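Probable oxidoreductase (Mycobacterium abscessus, PDB 4EYE) probably acts as an oxidoreductase of the quinone oxidoreductase branch of the medium-chain dehydrogenase/reductase family. Local coordinates at residues Val60-Pro63 and Asp64-Thr68; Gly322-Ala325 and Leu326-Phe329. One frame throughout, in Å; residues are numbered along the deposited sequence.

Contact 1 of 2, residues Val60-Pro63 and Asp64-Thr68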
loop_
_atom_site.group_PDB
_atom_site.type_symbol
_atom_site.label_atom_id
_atom_site.label_comp_id
_atom_site.label_asym_id
_atom_site.label_seq_id
_atom_site.Cartn_x
_atom_site.Cartn_y
_atom_site.Cartn_z
ATOM N N VAL A 60 -4.773 1.758 -7.039
ATOM C CA VAL A 60 -5.981 1.945 -6.242
ATOM C C VAL A 60 -5.600 1.582 -4.791
ATOM O O VAL A 60 -5.037 0.483 -4.509
ATOM C CB VAL A 60 -7.127 1.086 -6.798
ATOM C CG1 VAL A 60 -8.411 1.208 -5.954
ATOM C CG2 VAL A 60 -7.406 1.516 -8.257
ATOM N N CYS A 61 -5.805 2.516 -3.877
ATOM C CA CYS A 61 -5.564 2.248 -2.459
ATOM C C CYS A 61 -6.768 2.722 -1.604
ATOM O O CYS A 61 -7.636 3.495 -2.083
ATOM C CB CYS A 61 -4.288 2.929 -2.009
ATOM S SG CYS A 61 -4.375 4.742 -1.910
ATOM N N PHE A 62 -6.773 2.303 -0.346
ATOM C CA PHE A 62 -7.859 2.616 0.558
ATOM C C PHE A 62 -8.053 4.128 0.742
ATOM O O PHE A 62 -9.176 4.592 0.718
ATOM C CB PHE A 62 -7.693 1.884 1.911
ATOM C CG PHE A 62 -8.965 1.846 2.731
ATOM C CD1 PHE A 62 -10.066 1.163 2.288
ATOM C CD2 PHE A 62 -9.051 2.516 3.933
ATOM C CE1 PHE A 62 -11.258 1.148 3.031
ATOM C CE2 PHE A 62 -10.218 2.481 4.696
ATOM C CZ PHE A 62 -11.323 1.799 4.238
ATOM N N PRO A 63 -6.970 4.909 0.875
ATOM C CA PRO A 63 -7.182 6.373 0.957
ATOM C C PRO A 63 -7.914 6.975 -0.238
ATOM O O PRO A 63 -8.781 7.842 -0.057
ATOM C CB PRO A 63 -5.766 6.930 1.069
ATOM C CG PRO A 63 -5.011 5.842 1.791
ATOM C CD PRO A 63 -5.587 4.544 1.235
ATOM N N ASP A 64 -7.639 6.470 -1.442
ATOM C CA ASP A 64 -8.322 6.952 -2.643
ATOM C C ASP A 64 -9.808 6.797 -2.473
ATOM O O ASP A 64 -10.588 7.729 -2.682
ATOM C CB ASP A 64 -7.953 6.198 -3.939
ATOM C CG ASP A 64 -6.488 6.189 -4.257
ATOM O OD1 ASP A 64 -5.737 7.162 -3.944
ATOM O OD2 ASP A 64 -6.079 5.213 -4.959
ATOM N N TYR A 65 -10.201 5.589 -2.123
ATOM C CA TYR A 65 -11.608 5.253 -1.910
ATOM C C TYR A 65 -12.269 6.134 -0.817
ATOM O O TYR A 65 -13.364 6.691 -0.997
ATOM C CB TYR A 65 -11.686 3.770 -1.536
ATOM C CG TYR A 65 -13.041 3.344 -1.019
ATOM C CD1 TYR A 65 -14.171 3.511 -1.798
ATOM C CD2 TYR A 65 -13.188 2.780 0.237
ATOM C CE1 TYR A 65 -15.413 3.135 -1.342
ATOM C CE2 TYR A 65 -14.447 2.415 0.713
ATOM C CZ TYR A 65 -15.558 2.615 -0.095
ATOM O OH TYR A 65 -16.816 2.253 0.325
ATOM N N LEU A 66 -11.581 6.267 0.310
ATOM C CA LEU A 66 -12.059 7.118 1.403
ATOM C C LEU A 66 -12.261 8.549 0.914
ATOM O O LEU A 66 -13.244 9.194 1.300
ATOM C CB LEU A 66 -11.078 7.079 2.617
ATOM C CG LEU A 66 -10.913 5.719 3.359
ATOM C CD1 LEU A 66 -10.058 5.771 4.652
ATOM C CD2 LEU A 66 -12.295 5.148 3.733
ATOM N N MET A 67 -11.341 9.037 0.071
ATOM C CA MET A 67 -11.422 10.392 -0.438
ATOM C C MET A 67 -12.665 10.571 -1.298
ATOM O O MET A 67 -13.314 11.588 -1.228
ATOM C CB MET A 67 -10.167 10.777 -1.218
ATOM C CG MET A 67 -9.019 11.046 -0.292
ATOM S SD MET A 67 -7.503 11.554 -1.140
ATOM C CE MET A 67 -7.821 13.273 -1.335
ATOM N N THR A 68 -13.012 9.548 -2.079
ATOM C CA THR A 68 -14.227 9.626 -2.882
ATOM C C THR A 68 -15.518 9.741 -2.043
ATOM O O THR A 68 -16.538 10.210 -2.554
ATOM C CB THR A 68 -14.360 8.484 -3.857
ATOM O OG1 THR A 68 -14.747 7.281 -3.186
ATOM C CG2 THR A 68 -13.040 8.309 -4.629
#
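D64 folds back over the start of helix 62-68 and takes the amide of C61. The bond from C61 N to D64 OD2 is 2.9 Å long and fairly straight. The amide meets OD2 from above the carboxylate plane, 51° out of it. D64 CG stands beside its own backbone N, opposite the carbonyl carbon (chi1 -57°), and this turns the carboxylate back toward the N-cap residue C61. The other oxygen, OD1, lies 3.4 Å from C61 SG. Y114 OH and I84 N add weak hydrogen bonds to OD2 and OD1, so both oxygens of this buried group have partners. The negative charge at the helix N-terminus would be expected to suit the helix dipole.

The backbone bonds are those of an alpha-helix. L66 N bonds to F62 O at 3.0 Å, and M67 N to P63 O at 2.8 Å. The first such bond, Y65 N to C61 O, is weak. P63 sits in the first turn, where a proline needs no amide hydrogen for the helix. T68 OG1 hydrogen-bonds Y65 O in the carbonyl plane, on a lone pair. This short helix belongs to the GroES-like domain of the alcohol dehydrogenase family.

The apolar contacts lie along another side of the helix. L66 CG sits over one face of the F62 ring in a CH-pi contact, 4.0 Å from the centroid. L66 CD1 approaches F62 CE2. The Y65 ring meets F62 obliquely, with planes at 52°, and F62 CE1 comes to the tyrosine edge, 3.8 Å from Y65 CD2.

Contact 2 of 2, residues Gly322-Ala325 and Leu326-Phe329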
loop_
_atom_site.group_PDB
_atom_site.type_symbol
_atom_site.label_atom_id
_atom_site.label_comp_id
_atom_site.label_asym_id
_atom_site.label_seq_id
_atom_site.Cartn_x
_atom_site.Cartn_y
_atom_site.Cartn_z
ATOM N N GLY A 322 -12.679 3.226 -14.340
ATOM C CA GLY A 322 -12.302 3.521 -12.949
ATOM C C GLY A 322 -13.458 3.484 -11.951
ATOM O O GLY A 322 -13.277 3.077 -10.798
ATOM N N ARG A 323 -14.642 3.921 -12.353
ATOM C CA ARG A 323 -15.772 3.824 -11.427
ATOM C C ARG A 323 -16.026 2.387 -11.006
ATOM O O ARG A 323 -16.056 2.079 -9.797
ATOM C CB ARG A 323 -17.067 4.402 -11.990
ATOM C CG ARG A 323 -18.276 3.987 -11.171
ATOM C CD ARG A 323 -19.595 4.361 -11.847
ATOM N NE ARG A 323 -19.599 5.775 -12.137
ATOM C CZ ARG A 323 -20.684 6.487 -12.439
ATOM N NH1 ARG A 323 -21.889 5.902 -12.464
ATOM N NH2 ARG A 323 -20.548 7.799 -12.674
ATOM N N GLN A 324 -16.193 1.507 -11.973
ATOM C CA GLN A 324 -16.377 0.088 -11.636
ATOM C C GLN A 324 -15.179 -0.506 -10.859
ATOM O O GLN A 324 -15.365 -1.337 -9.990
ATOM C CB GLN A 324 -16.602 -0.748 -12.901
ATOM C CG GLN A 324 -16.977 -2.210 -12.612
ATOM C CD GLN A 324 -18.294 -2.305 -11.847
ATOM O OE1 GLN A 324 -18.348 -2.864 -10.746
ATOM N NE2 GLN A 324 -19.346 -1.681 -12.385
ATOM N N ALA A 325 -13.951 -0.083 -11.203
ATOM C CA ALA A 325 -12.759 -0.563 -10.526
ATOM C C ALA A 325 -12.882 -0.217 -9.031
ATOM O O ALA A 325 -12.668 -1.072 -8.132
ATOM C CB ALA A 325 -11.499 0.077 -11.140
ATOM N N LEU A 326 -13.218 1.040 -8.763
ATOM C CA LEU A 326 -13.298 1.505 -7.383
ATOM C C LEU A 326 -14.462 0.846 -6.618
ATOM O O LEU A 326 -14.370 0.590 -5.424
ATOM C CB LEU A 326 -13.347 3.047 -7.314
ATOM C CG LEU A 326 -12.004 3.747 -7.101
ATOM C CD1 LEU A 326 -11.529 3.467 -5.637
ATOM C CD2 LEU A 326 -10.976 3.275 -8.122
ATOM N N GLN A 327 -15.558 0.595 -7.300
ATOM C CA GLN A 327 -16.699 -0.116 -6.683
ATOM C C GLN A 327 -16.289 -1.545 -6.287
ATOM O O GLN A 327 -16.588 -2.006 -5.191
ATOM C CB GLN A 327 -17.877 -0.193 -7.664
ATOM C CG GLN A 327 -19.218 -0.589 -7.009
ATOM C CD GLN A 327 -19.614 0.387 -5.930
ATOM O OE1 GLN A 327 -19.858 1.561 -6.190
ATOM N NE2 GLN A 327 -19.655 -0.082 -4.710
ATOM N N ASP A 328 -15.582 -2.229 -7.178
ATOM C CA ASP A 328 -15.084 -3.580 -6.856
ATOM C C ASP A 328 -14.162 -3.552 -5.652
ATOM O O ASP A 328 -14.261 -4.392 -4.754
ATOM C CB ASP A 328 -14.366 -4.156 -8.055
ATOM C CG ASP A 328 -15.324 -4.521 -9.185
ATOM O OD1 ASP A 328 -16.551 -4.521 -8.962
ATOM O OD2 ASP A 328 -14.825 -4.836 -10.285
ATOM N N PHE A 329 -13.302 -2.554 -5.611
ATOM C CA PHE A 329 -12.413 -2.374 -4.479
ATOM C C PHE A 329 -13.193 -2.186 -3.167
ATOM O O PHE A 329 -12.885 -2.801 -2.155
ATOM C CB PHE A 329 -11.479 -1.172 -4.721
ATOM C CG PHE A 329 -10.584 -0.886 -3.558
ATOM C CD1 PHE A 329 -10.983 -0.011 -2.546
ATOM C CD2 PHE A 329 -9.370 -1.524 -3.445
ATOM C CE1 PHE A 329 -10.160 0.214 -1.452
ATOM C CE2 PHE A 329 -8.538 -1.301 -2.366
ATOM C CZ PHE A 329 -8.922 -0.434 -1.373
#
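L326 lays its side chain back along the previous turn, against the carbonyl of G322. L326 CD2 is 3.5 Å from G322 O, and L326 CB is equally near it. The same oxygen accepts the amide of L326 at 2.9 Å between G322 O and L326 N. G322 O thus takes a hydrogen bond and has L326 CB and CD2 lying against it. Two residues on, D328 CG lies 3.3 Å from Q324 O, the oxygen that takes D328 N. D328 CG stands beside its own backbone N (chi1 -71°), which places the carboxylate by Q324 O. The Q324 side chain bends at chi2 and brings its amide near that carboxylate, the two planes 48° apart.

The backbone fixes these positions. Q327 N bonds to R323 O at 2.9 Å. D328 N to Q324 O and F329 N to A325 O are both 3.0 Å. All four bonds join residues four apart, as in an alpha-helix.

Further out, A325 faces strand 337-341 and touches M338 and L340. L326 and F329 face helix 62-68 and reach Y65. On more open flanks, the guanidinium NH2 of R323 hydrogen-bonds L36 O, and Q327 NE2 bonds D331 OD1. The helix is the crossover of a beta-alpha-beta unit, strand 313-318, helix 322-330, strand 337-341, whose two strands pair in parallel.

Contacts 1 and 2 lie far apart in sequence, but their centres are only 11 Å apart, and they touch directly. Three of the four closest approaches involve F329. Its CZ is 3.6 Å from F62 N, and its CD2 is 3.8 Å from V60 CG1. Its ring reaches the start of helix 62-68 with CZ. V60 CG1 also meets L326 CD1 at 3.9 Å, so V60 packs against both side chains from helix 322-330. M338 of strand 337-341 shares backbone hydrogen bonding with V60 and touches A325. The packing of the two helices, with strand 337-341 beside strand 57-59, brings the C-terminal beta-alpha-beta unit back to the GroES-like fold, as in the medium-chain dehydrogenase/reductase family.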